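Local coordinates for protein enoyl-CoA hydratase (Mycolicibacterium smegmatis, PDB 7MCM) that probably catalyses the reversible hydration of (2E)-enoyl-CoA thioesters to (3S)-3-hydroxyacyl-CoA in fatty acid metabolism, at residues Ala6-Asp11 against Asp37-Ala42; Gly14-Trp19 against Leu204-Ala209; Thr20-Asp25 against Thr58-Phe63; Ile132-Ala137 against Asp195-Ala200; Phe139-Val144 against Glu169-Gly174. All blocks are in the same frame, centred on the assembly; numbering follows the deposited sequence.

Contact 1: residues Ala6-Asp11 against Asp37-Ala42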
# COMPACT_ATOMS: atom_id res chain seq x y z
N ALA B 6 -1.94 26.23 33.00
CA ALA B 6 -1.35 25.85 31.72
C ALA B 6 -1.45 24.34 31.59
O ALA B 6 -0.88 23.62 32.41
CB ALA B 6 0.11 26.29 31.64
N PRO B 7 -2.18 23.82 30.59
CA PRO B 7 -2.43 22.37 30.53
C PRO B 7 -1.23 21.53 30.18
O PRO B 7 -1.28 20.30 30.37
CB PRO B 7 -3.52 22.25 29.45
CG PRO B 7 -3.34 23.49 28.61
CD PRO B 7 -2.92 24.56 29.56
N LEU B 8 -0.15 22.12 29.66
CA LEU B 8 1.04 21.36 29.29
C LEU B 8 2.26 22.18 29.70
O LEU B 8 2.62 23.15 29.02
CB LEU B 8 1.04 21.07 27.79
CG LEU B 8 2.08 20.10 27.24
CD1 LEU B 8 1.88 18.72 27.85
CD2 LEU B 8 2.03 20.05 25.71
N ARG B 9 2.88 21.82 30.83
CA ARG B 9 4.07 22.52 31.30
C ARG B 9 5.29 22.07 30.51
O ARG B 9 5.52 20.87 30.33
CB ARG B 9 4.31 22.26 32.79
CG ARG B 9 3.14 22.60 33.70
CD ARG B 9 3.59 22.79 35.15
NE ARG B 9 3.52 21.55 35.91
CZ ARG B 9 4.57 20.78 36.18
NH1 ARG B 9 5.79 21.09 35.76
NH2 ARG B 9 4.39 19.67 36.89
N ILE B 10 6.09 23.03 30.04
CA ILE B 10 7.25 22.72 29.21
C ILE B 10 8.51 23.14 29.94
O ILE B 10 8.68 24.32 30.26
CB ILE B 10 7.14 23.36 27.82
CG1 ILE B 10 5.93 22.76 27.09
CG2 ILE B 10 8.39 23.07 27.02
CD1 ILE B 10 5.63 23.38 25.77
N ASP B 11 9.36 22.16 30.26
CA ASP B 11 10.65 22.36 30.92
C ASP B 11 11.75 21.98 29.96
O ASP B 11 11.60 21.02 29.19
CB ASP B 11 10.77 21.47 32.17
CG ASP B 11 9.73 21.78 33.22
OD1 ASP B 11 9.39 22.97 33.40
OD2 ASP B 11 9.25 20.83 33.87
N ASP B 37 -4.70 22.47 21.79
CA ASP B 37 -4.00 23.64 21.26
C ASP B 37 -2.56 23.72 21.78
O ASP B 37 -1.64 24.04 21.02
CB ASP B 37 -4.76 24.91 21.63
CG ASP B 37 -6.07 25.06 20.88
OD1 ASP B 37 -6.25 24.40 19.84
OD2 ASP B 37 -6.92 25.85 21.34
N ALA B 38 -2.36 23.47 23.08
CA ALA B 38 -1.01 23.52 23.65
C ALA B 38 -0.12 22.42 23.10
O ALA B 38 1.08 22.61 22.90
CB ALA B 38 -1.10 23.41 25.17
N PHE B 39 -0.69 21.24 22.87
CA PHE B 39 0.08 20.13 22.32
C PHE B 39 0.50 20.44 20.89
O PHE B 39 1.67 20.24 20.52
CB PHE B 39 -0.75 18.84 22.40
CG PHE B 39 0.06 17.58 22.19
CD1 PHE B 39 0.79 17.03 23.23
CD2 PHE B 39 0.07 16.95 20.97
CE1 PHE B 39 1.53 15.87 23.06
CE2 PHE B 39 0.81 15.79 20.77
CZ PHE B 39 1.54 15.25 21.82
N ASP B 40 -0.42 20.97 20.07
CA ASP B 40 -0.04 21.49 18.76
C ASP B 40 1.12 22.46 18.85
O ASP B 40 2.13 22.32 18.15
CB ASP B 40 -1.24 22.17 18.09
CG ASP B 40 -2.04 21.24 17.21
OD1 ASP B 40 -1.48 20.25 16.69
OD2 ASP B 40 -3.24 21.51 17.02
N ALA B 41 1.00 23.46 19.73
CA ALA B 41 2.04 24.49 19.83
C ALA B 41 3.38 23.90 20.28
O ALA B 41 4.43 24.27 19.76
CB ALA B 41 1.60 25.59 20.79
N ALA B 42 3.35 22.96 21.24
CA ALA B 42 4.58 22.37 21.75
C ALA B 42 5.30 21.59 20.66
O ALA B 42 6.53 21.67 20.54
CB ALA B 42 4.28 21.47 22.94
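At the edge of the main sheet of this crotonase-fold subunit, Leu-8 and Ile-10 of strand 8-13 pack against Ala-38 and Ala-42 of helix 33-48. The strand and helix segments run in nearly the same direction, 23° apart, with their axes 9.3 Å from each other at closest approach. Leu-8 does most of the touching. Its CG stands anti to the backbone N (chi1 -170°), and its CD2 methyl ends near the helix backbone, with CD2 3.9 Å from Phe-39 CA and 3.8 Å from Ala-42 CB. The same CD2 approaches the Phe-39 ring obliquely at CD1. One turn earlier on the helix, Ala-38 CB is touched by two groups, Leu-8 CB and the Pro-7 ring carbon CG, each 4.1 Å from it. Ile-10 extends a straight chain so that its CD1 comes to 3.7 Å from Ala-42 CB, which therefore receives both Leu-8 CD2 and Ile-10 CD1. Trp-19 of the adjoining strand 16-21 adds to this apolar layer. Asp-37 and Asp-40 of the same helix form salt bridges with Arg-97, and Asp-40 also with Arg-104. The side chains that meet across the contact are all apolar, and Leu-8 CD2 also packs against the Ala-38 carbonyl O. With the strand's side chains set on the methyls of Ala-38 and Ala-42, the attachment rests on van der Waals and hydrophobic packing.

Contact 2: residues Gly14-Trp19 against Leu204-Ala209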
# COMPACT_ATOMS: atom_id res chain seq x y z
N GLY B 14 18.93 21.25 28.67
CA GLY B 14 19.85 21.00 27.58
C GLY B 14 19.11 20.74 26.28
O GLY B 14 18.35 21.60 25.82
N ARG B 15 19.28 19.56 25.70
CA ARG B 15 18.57 19.18 24.49
C ARG B 15 17.31 18.36 24.77
O ARG B 15 16.69 17.84 23.83
CB ARG B 15 19.49 18.41 23.55
CG ARG B 15 20.86 19.05 23.44
CD ARG B 15 21.68 18.45 22.33
NE ARG B 15 21.48 19.23 21.11
CZ ARG B 15 22.39 20.00 20.55
NH1 ARG B 15 23.61 20.11 21.06
NH2 ARG B 15 22.07 20.71 19.47
N VAL B 16 16.91 18.25 26.03
CA VAL B 16 15.75 17.46 26.41
C VAL B 16 14.68 18.39 26.96
O VAL B 16 14.93 19.13 27.91
CB VAL B 16 16.13 16.39 27.45
CG1 VAL B 16 14.91 15.54 27.83
CG2 VAL B 16 17.25 15.51 26.92
N GLN B 17 13.49 18.32 26.39
CA GLN B 17 12.33 19.02 26.92
C GLN B 17 11.43 18.02 27.62
O GLN B 17 11.25 16.89 27.14
CB GLN B 17 11.52 19.72 25.83
CG GLN B 17 11.99 21.08 25.44
CD GLN B 17 11.04 21.77 24.48
OE1 GLN B 17 10.08 21.16 24.00
NE2 GLN B 17 11.30 23.03 24.19
N THR B 18 10.85 18.42 28.74
CA THR B 18 9.82 17.63 29.39
C THR B 18 8.49 18.35 29.24
O THR B 18 8.39 19.55 29.53
CB THR B 18 10.15 17.39 30.86
OG1 THR B 18 11.43 16.76 30.95
CG2 THR B 18 9.11 16.46 31.49
N TRP B 19 7.49 17.62 28.76
CA TRP B 19 6.12 18.10 28.65
C TRP B 19 5.31 17.38 29.72
O TRP B 19 5.23 16.15 29.70
CB TRP B 19 5.53 17.82 27.27
CG TRP B 19 6.28 18.41 26.12
CD1 TRP B 19 7.37 19.24 26.17
CD2 TRP B 19 6.00 18.20 24.73
NE1 TRP B 19 7.76 19.57 24.90
CE2 TRP B 19 6.94 18.94 24.00
CE3 TRP B 19 5.03 17.45 24.04
CZ2 TRP B 19 6.94 18.97 22.60
CZ3 TRP B 19 5.04 17.48 22.66
CH2 TRP B 19 5.99 18.22 21.95
N LEU B 204 17.44 7.61 29.68
CA LEU B 204 17.12 7.16 28.33
C LEU B 204 17.18 8.31 27.32
O LEU B 204 17.73 8.15 26.23
CB LEU B 204 15.74 6.50 28.32
CG LEU B 204 15.23 5.94 26.99
CD1 LEU B 204 16.20 4.91 26.41
CD2 LEU B 204 13.81 5.34 27.15
N ALA B 205 16.61 9.47 27.68
CA ALA B 205 16.67 10.64 26.81
C ALA B 205 18.11 11.06 26.52
O ALA B 205 18.43 11.44 25.39
CB ALA B 205 15.90 11.80 27.46
N GLU B 206 18.99 11.00 27.52
CA GLU B 206 20.38 11.39 27.33
C GLU B 206 21.14 10.42 26.43
O GLU B 206 22.12 10.83 25.78
CB GLU B 206 21.09 11.53 28.68
CG GLU B 206 21.01 12.95 29.24
CD GLU B 206 21.71 13.96 28.32
OE1 GLU B 206 22.70 13.59 27.64
OE2 GLU B 206 21.24 15.12 28.27
N ARG B 207 20.74 9.15 26.40
CA ARG B 207 21.38 8.22 25.46
C ARG B 207 21.07 8.59 24.01
O ARG B 207 21.84 8.24 23.11
CB ARG B 207 20.93 6.78 25.74
CG ARG B 207 21.48 6.13 27.02
CD ARG B 207 20.73 4.78 27.25
NE ARG B 207 20.85 3.89 26.10
CZ ARG B 207 20.04 2.88 25.82
NH1 ARG B 207 19.00 2.59 26.59
NH2 ARG B 207 20.27 2.13 24.75
N ILE B 208 19.95 9.27 23.78
CA ILE B 208 19.62 9.83 22.47
C ILE B 208 20.26 11.19 22.27
O ILE B 208 20.90 11.45 21.25
CB ILE B 208 18.10 9.92 22.30
CG1 ILE B 208 17.46 8.53 22.36
CG2 ILE B 208 17.73 10.66 21.02
CD1 ILE B 208 15.94 8.58 22.39
N ALA B 209 20.08 12.08 23.26
CA ALA B 209 20.46 13.48 23.11
C ALA B 209 21.97 13.68 22.99
O ALA B 209 22.40 14.76 22.56
CB ALA B 209 19.91 14.30 24.29
O HOH W 1 21.27 17.42 26.39
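Val-16 of strand 16-21 meets Ala-209 and Ala-205, two methyls one turn apart on helix 197-209. The branches divide the work: CG1, anti to the backbone N (chi1 -179°), reaches 3.9 Å from Ala-205 CB, while CG2 lies 3.9 Å from Ala-209 CB and also brushes Ala-205. Val-16 thus sits astride the helix face. Arg-15 adds its aliphatic part over the helix end, with CB beside Ala-209 CB and CD 3.8 Å from the Ala-209 carbonyl O. A water joins the strand backbone to a helix side chain, accepting from Arg-15 N and donating to Glu-206 OE2, 3.0 Å in each case. On the helix, Arg-207 forms salt bridges with Glu-169 and Asp-175 of a neighbouring subunit. Gln-17 and Trp-19 point to the other face of the strand, where Trp-19 NE1 donates to Gln-17 OE1 at 3.0 Å, nearly straight at 171°; the acceptor lies in the indole plane, fixing the amide beside the ring edge. Strand 16-21 is sandwiched here: helix 197-209 lies against the Val-16 face, together with Ile-56 and Val-54 of strand 54-59, and helix 33-48 lies against the Trp-19 face.

Contact 3: residues Thr20-Asp25 against Thr58-Phe63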
# COMPACT_ATOMS: atom_id res chain seq x y z
N THR B 20 4.72 18.14 30.65
CA THR B 20 3.95 17.56 31.74
C THR B 20 2.49 17.94 31.53
O THR B 20 2.13 19.12 31.60
CB THR B 20 4.44 18.03 33.10
OG1 THR B 20 5.85 17.78 33.22
CG2 THR B 20 3.73 17.28 34.19
N ILE B 21 1.65 16.92 31.27
CA ILE B 21 0.21 17.13 31.18
C ILE B 21 -0.29 17.60 32.52
O ILE B 21 -0.03 16.96 33.55
CB ILE B 21 -0.48 15.82 30.76
CG1 ILE B 21 0.10 15.29 29.45
CG2 ILE B 21 -2.02 16.04 30.68
CD1 ILE B 21 -0.28 13.84 29.17
N ASP B 22 -1.02 18.73 32.54
CA ASP B 22 -1.45 19.30 33.82
C ASP B 22 -2.90 19.81 33.69
O ASP B 22 -3.16 21.00 33.54
CB ASP B 22 -0.48 20.40 34.28
CG ASP B 22 -0.58 20.72 35.78
OD1 ASP B 22 -1.48 20.15 36.46
OD2 ASP B 22 0.23 21.52 36.29
N VAL B 23 -3.85 18.88 33.76
CA VAL B 23 -5.27 19.23 33.75
C VAL B 23 -5.87 18.68 35.04
O VAL B 23 -6.51 17.62 35.03
CB VAL B 23 -5.97 18.67 32.50
CG1 VAL B 23 -7.40 19.18 32.39
CG2 VAL B 23 -5.19 19.05 31.25
N PRO B 24 -5.65 19.35 36.18
CA PRO B 24 -5.97 18.74 37.47
C PRO B 24 -7.46 18.61 37.75
O PRO B 24 -7.83 17.80 38.60
CB PRO B 24 -5.32 19.69 38.49
CG PRO B 24 -5.32 21.01 37.80
CD PRO B 24 -5.07 20.70 36.34
N ASP B 25 -8.32 19.40 37.10
CA ASP B 25 -9.75 19.27 37.33
C ASP B 25 -10.38 18.16 36.49
O ASP B 25 -11.59 17.94 36.61
CB ASP B 25 -10.44 20.62 37.08
CG ASP B 25 -10.16 21.20 35.70
OD1 ASP B 25 -9.09 20.90 35.13
OD2 ASP B 25 -11.00 21.98 35.20
N THR B 58 4.97 13.23 30.16
CA THR B 58 4.57 12.62 31.43
C THR B 58 3.40 13.42 31.99
O THR B 58 3.00 14.44 31.43
CB THR B 58 5.77 12.58 32.39
OG1 THR B 58 5.52 11.65 33.45
CG2 THR B 58 6.06 13.95 32.96
N GLY B 59 2.81 12.93 33.07
CA GLY B 59 1.64 13.56 33.69
C GLY B 59 1.96 14.09 35.07
O GLY B 59 2.72 13.47 35.82
N ALA B 60 1.34 15.23 35.42
CA ALA B 60 1.45 15.76 36.77
C ALA B 60 0.58 14.96 37.74
O ALA B 60 -0.56 14.61 37.43
CB ALA B 60 1.05 17.24 36.81
N GLY B 61 1.12 14.68 38.92
CA GLY B 61 0.32 14.05 39.95
C GLY B 61 0.22 12.54 39.77
O GLY B 61 1.14 11.88 39.30
N ARG B 62 -0.95 12.01 40.14
CA ARG B 62 -1.19 10.58 40.21
C ARG B 62 -1.47 9.94 38.85
O ARG B 62 -1.27 8.73 38.71
CB ARG B 62 -2.38 10.33 41.12
CG ARG B 62 -2.37 9.02 41.87
CD ARG B 62 -3.75 8.76 42.45
NE ARG B 62 -4.56 9.97 42.44
CZ ARG B 62 -5.87 10.00 42.65
NH1 ARG B 62 -6.56 8.89 42.88
NH2 ARG B 62 -6.51 11.17 42.62
N PHE B 63 -1.93 10.71 37.88
CA PHE B 63 -2.36 10.20 36.59
C PHE B 63 -1.32 10.53 35.52
O PHE B 63 -0.66 11.57 35.60
CB PHE B 63 -3.70 10.80 36.15
CG PHE B 63 -4.87 10.40 37.01
CD1 PHE B 63 -5.17 11.11 38.16
CD2 PHE B 63 -5.70 9.36 36.63
CE1 PHE B 63 -6.25 10.76 38.95
CE2 PHE B 63 -6.80 9.01 37.42
CZ PHE B 63 -7.07 9.71 38.57
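Thr-20 has OG1 anti to its carbonyl carbon (chi1 -54°), which puts CG2 anti to the backbone N and against Ala-60; Thr-58 has OG1 anti to the backbone N (chi1 -163°), which leaves its CG2 as the methyl that faces Thr-20. The two threonines lie side by side on one face of the sheet, pointing the same way, with Thr-20 OG1 3.8 Å from Thr-58 CG2. Thr-58 OG1 is committed to the next strand, where it bonds to Ala-112 O. Thr-20 CG2 continues the packing to 3.7 Å from Ala-60 CB and closes in on Ala-60 N as well. Ile-21, on the reverse face, supplies both backbone links: its N donates to Thr-58 O at 2.8 Å, and its O accepts from Ala-60 N at 2.9 Å. Thr-58 O also takes a CA-H...O contact from Thr-20 CA at 3.3 Å. Past these bonds the chains diverge, and Asn-28 and Asn-114 tie the loop after Gly-59 to its surroundings. Straddling bonds from one residue to two on its partner are the register of parallel strands, here joining 16-21 and 54-59 across the beta-alpha-beta crossover through helix 33-48.

Contact 4: residues Ile132-Ala137 against Asp195-Ala200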
# COMPACT_ATOMS: atom_id res chain seq x y z
N ILE B 132 8.21 3.93 29.02
CA ILE B 132 8.60 3.34 30.29
C ILE B 132 7.53 3.72 31.30
O ILE B 132 6.80 4.70 31.11
CB ILE B 132 10.00 3.81 30.75
CG1 ILE B 132 10.00 5.30 31.01
CG2 ILE B 132 11.05 3.51 29.70
CD1 ILE B 132 11.33 5.82 31.54
N ALA B 133 7.44 2.95 32.39
CA ALA B 133 6.32 3.10 33.31
C ALA B 133 6.76 2.99 34.75
O ALA B 133 7.72 2.28 35.08
CB ALA B 133 5.22 2.05 33.05
N ALA B 134 6.04 3.71 35.62
CA ALA B 134 6.10 3.52 37.06
C ALA B 134 5.35 2.26 37.46
O ALA B 134 4.43 1.82 36.77
CB ALA B 134 5.49 4.72 37.80
N GLU B 135 5.74 1.69 38.62
CA GLU B 135 5.08 0.49 39.11
C GLU B 135 3.59 0.71 39.35
O GLU B 135 2.82 -0.26 39.31
CB GLU B 135 5.76 -0.01 40.39
CG GLU B 135 7.17 -0.55 40.16
CD GLU B 135 7.84 -1.08 41.41
OE1 GLU B 135 7.32 -0.84 42.52
OE2 GLU B 135 8.90 -1.73 41.29
N SER B 136 3.15 1.94 39.58
CA SER B 136 1.74 2.20 39.80
C SER B 136 0.99 2.53 38.51
O SER B 136 -0.22 2.75 38.55
CB SER B 136 1.57 3.33 40.83
OG SER B 136 2.09 4.55 40.33
N ALA B 137 1.67 2.53 37.37
CA ALA B 137 0.99 2.80 36.12
C ALA B 137 0.13 1.61 35.70
O ALA B 137 0.38 0.46 36.07
CB ALA B 137 2.00 3.11 35.02
N ASP B 195 9.55 6.75 42.27
CA ASP B 195 10.62 7.73 42.44
C ASP B 195 11.69 7.65 41.36
O ASP B 195 12.41 8.64 41.15
CB ASP B 195 11.30 7.54 43.80
CG ASP B 195 10.37 7.76 44.96
OD1 ASP B 195 9.31 8.40 44.75
OD2 ASP B 195 10.69 7.31 46.08
N GLU B 196 11.86 6.50 40.71
CA GLU B 196 12.91 6.30 39.71
C GLU B 196 12.44 6.54 38.28
O GLU B 196 13.26 6.45 37.36
CB GLU B 196 13.49 4.88 39.81
CG GLU B 196 14.49 4.69 40.93
CD GLU B 196 15.66 5.66 40.82
OE1 GLU B 196 16.30 5.72 39.74
OE2 GLU B 196 15.93 6.37 41.81
N LEU B 197 11.16 6.83 38.06
CA LEU B 197 10.64 6.91 36.69
C LEU B 197 11.29 8.06 35.91
O LEU B 197 11.83 7.86 34.83
CB LEU B 197 9.13 7.08 36.72
CG LEU B 197 8.54 7.37 35.34
CD1 LEU B 197 8.74 6.20 34.38
CD2 LEU B 197 7.08 7.75 35.46
N LEU B 198 11.20 9.28 36.44
CA LEU B 198 11.73 10.44 35.72
C LEU B 198 13.26 10.39 35.62
O LEU B 198 13.79 10.70 34.56
CB LEU B 198 11.25 11.74 36.37
CG LEU B 198 9.81 12.10 35.99
CD1 LEU B 198 9.35 13.32 36.76
CD2 LEU B 198 9.68 12.34 34.51
N PRO B 199 14.01 10.03 36.69
CA PRO B 199 15.44 9.75 36.49
C PRO B 199 15.73 8.75 35.38
O PRO B 199 16.67 8.94 34.61
CB PRO B 199 15.88 9.23 37.86
CG PRO B 199 15.02 9.96 38.81
CD PRO B 199 13.67 10.07 38.13
N ALA B 200 14.93 7.68 35.27
CA ALA B 200 15.15 6.73 34.19
C ALA B 200 14.80 7.33 32.83
O ALA B 200 15.48 7.06 31.83
CB ALA B 200 14.33 5.47 34.42
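Ala-134 O accepts a backbone bond from Ala-137 N at 2.9 Å, closing the type I beta turn at the end of strand 130-134, while the CB of Ala-134 meets Leu-197 on the first turn of helix 197-209. In this crotonase fold the contact seats a helix start on the main mixed sheet. Leu-197 carries the contact from the helix: its CG stands anti to the backbone N (chi1 172°), and each of its methyls finds its own place on the strand. CD2 reaches Ala-134 CB at 4.1 Å. CD1 comes down on the strand backbone, 3.8 Å from Ala-133 C, and closes on Ile-132 CG1 at 3.7 Å. The side chain of Ile-132 crosses that of Leu-197 obliquely; its CG1 lies between the backbone N and the carbonyl carbon (chi1 64°), and the chain continues straight to CD1. Ala-200, three residues on from Leu-197, faces the strand as well; its N donates to Glu-196 O at 2.9 Å. Every residue that touches is buried, and the surroundings are apolar on several sides: Leu-192 of strand 191-192 packs on Ile-132 and Ala-200, and Ala-112 of strand 109-113 on Leu-197. At the turn, Ser-136 OG bonds to Asp-194 OD2. The last link is the end of the isoleucine, whose CD1 lies 4.2 Å from Ala-200 CB.

Contact 5: residues Phe139-Val144 against Glu169-Gly174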
# COMPACT_ATOMS: atom_id res chain seq x y z
N PHE B 139 -2.65 0.61 32.03
CA PHE B 139 -3.18 1.00 30.74
C PHE B 139 -4.56 0.38 30.56
O PHE B 139 -4.82 -0.73 31.02
CB PHE B 139 -2.25 0.54 29.60
CG PHE B 139 -0.85 1.07 29.70
CD1 PHE B 139 0.05 0.50 30.58
CD2 PHE B 139 -0.44 2.14 28.92
CE1 PHE B 139 1.35 1.00 30.70
CE2 PHE B 139 0.85 2.64 29.02
CZ PHE B 139 1.75 2.06 29.91
N ALA B 140 -5.45 1.12 29.91
CA ALA B 140 -6.77 0.59 29.61
C ALA B 140 -7.26 1.22 28.32
O ALA B 140 -7.43 2.45 28.25
CB ALA B 140 -7.76 0.84 30.75
N GLU B 141 -7.46 0.38 27.31
CA GLU B 141 -8.17 0.74 26.09
C GLU B 141 -9.67 0.60 26.39
O GLU B 141 -10.35 -0.31 25.93
CB GLU B 141 -7.72 -0.18 24.95
CG GLU B 141 -8.08 0.28 23.55
CD GLU B 141 -7.18 1.43 23.09
OE1 GLU B 141 -7.12 2.45 23.80
OE2 GLU B 141 -6.58 1.34 21.99
N SER B 142 -10.16 1.54 27.21
CA SER B 142 -11.44 1.36 27.91
C SER B 142 -12.67 1.63 27.05
O SER B 142 -13.78 1.37 27.52
CB SER B 142 -11.48 2.27 29.13
OG SER B 142 -11.32 3.63 28.74
N PHE B 143 -12.49 2.11 25.81
CA PHE B 143 -13.60 2.65 25.03
C PHE B 143 -14.77 1.68 24.93
O PHE B 143 -15.94 2.06 25.12
CB PHE B 143 -13.10 3.00 23.63
CG PHE B 143 -12.05 4.06 23.62
CD1 PHE B 143 -12.39 5.40 23.58
CD2 PHE B 143 -10.70 3.71 23.67
CE1 PHE B 143 -11.40 6.39 23.57
CE2 PHE B 143 -9.71 4.69 23.66
CZ PHE B 143 -10.06 6.02 23.61
N VAL B 144 -14.48 0.41 24.63
CA VAL B 144 -15.53 -0.58 24.37
C VAL B 144 -16.46 -0.75 25.56
O VAL B 144 -17.65 -1.08 25.39
CB VAL B 144 -14.89 -1.92 23.95
CG1 VAL B 144 -14.17 -2.57 25.15
CG2 VAL B 144 -15.93 -2.85 23.35
N GLU B 169 -7.15 -8.32 22.56
CA GLU B 169 -7.55 -8.54 23.94
C GLU B 169 -7.80 -7.22 24.66
O GLU B 169 -8.84 -7.05 25.32
CB GLU B 169 -6.49 -9.36 24.68
CG GLU B 169 -6.82 -9.54 26.15
CD GLU B 169 -5.76 -10.33 26.88
OE1 GLU B 169 -4.88 -10.90 26.21
OE2 GLU B 169 -5.82 -10.39 28.12
N MET B 170 -6.88 -6.26 24.54
CA MET B 170 -7.07 -4.99 25.24
C MET B 170 -8.26 -4.22 24.70
O MET B 170 -9.01 -3.59 25.46
CB MET B 170 -5.81 -4.12 25.14
CG MET B 170 -4.61 -4.66 25.88
SD MET B 170 -3.13 -3.63 25.68
CE MET B 170 -3.67 -2.12 26.45
N THR B 171 -8.43 -4.21 23.38
CA THR B 171 -9.47 -3.38 22.77
C THR B 171 -10.85 -3.99 22.92
O THR B 171 -11.84 -3.27 23.08
CB THR B 171 -9.16 -3.16 21.29
OG1 THR B 171 -7.80 -2.71 21.15
CG2 THR B 171 -10.08 -2.10 20.71
N LEU B 172 -10.95 -5.32 22.87
CA LEU B 172 -12.25 -5.96 22.89
C LEU B 172 -12.75 -6.24 24.30
O LEU B 172 -13.97 -6.38 24.50
CB LEU B 172 -12.21 -7.28 22.10
CG LEU B 172 -11.78 -7.16 20.63
CD1 LEU B 172 -11.58 -8.56 20.01
CD2 LEU B 172 -12.80 -6.36 19.84
N THR B 173 -11.86 -6.36 25.28
CA THR B 173 -12.30 -6.45 26.67
C THR B 173 -12.34 -5.08 27.34
O THR B 173 -13.20 -4.85 28.20
CB THR B 173 -11.40 -7.39 27.47
OG1 THR B 173 -10.11 -6.78 27.69
CG2 THR B 173 -11.24 -8.73 26.74
N GLY B 174 -11.42 -4.19 26.97
CA GLY B 174 -11.26 -2.92 27.64
C GLY B 174 -10.63 -3.00 29.01
O GLY B 174 -10.59 -1.98 29.72
O HOH W 2 -11.78 -0.54 23.77
O HOH W 3 -7.54 -2.46 27.67
O HOH W 4 -6.87 -0.37 19.99
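Val-144 and Glu-141 press on the C-terminal turn of helix 164-173, where Val-144 CG1 lies 3.2 Å from Thr-171 O, a close approach of a methyl to a carbonyl. That methyl is placed between the backbone N and the carbonyl carbon (chi1 70°), and it also packs against the peptide leading into Gly-174. Gly-174 has positive phi as the chain leaves the helix, and its CA lies 3.3 Å from Glu-141 O, a CA-H...O contact. The same Glu-141 O receives a water at 2.6 Å; this water also donates to Thr-171 O and accepts from Val-144 N, so it knits three backbone atoms together. A second water links Glu-141 N to Met-170 O. The Glu-141 side chain lies beside that of Thr-171, pointing the same way; its CG, anti to the backbone N (chi1 -164°), is 3.8 Å from Thr-171 OG1. A third water donates to Glu-141 OE2 at 2.6 Å and to Thr-171 OG1, whose main partner is Ala-167 O. Glu-141 OE1 comes close to another acidic oxygen, Asp-123 OD1. Behind this shell, Glu-169 O is gripped from opposite faces by Thr-173 OG1, at 2.7 Å, and Thr-173 N. Strand 138-140 thereby hands on to a loop set against the end of helix 164-173: helices 120-127 and 179-185 pack on Phe-139 of the strand, and helix 154-162 on Glu-141, Met-170 and Thr-171.

In the fold
Contacts 1 to 4 all reach the main mixed sheet. Contacts 1 and 3 have centres about 12 Å apart and interleave along the chain, their strands 8-13 and 16-21 being sheet neighbours; contact 1 also alternates with contact 2. Contact 3 sits within the loop that contact 2 closes, sharing strand 16-21, and contact 4 is nested there too, sharing helix 197-209; the centres of contacts 2 and 4 are about 16 Å apart. Contact 5, nested inside contact 4, belongs to the smaller sheet of strand 138-140, its centre about 31 Å from that of contact 2. Helices thus cover both faces of the main sheet, and contacts 2 and 5 both touch other subunits of the hexamer.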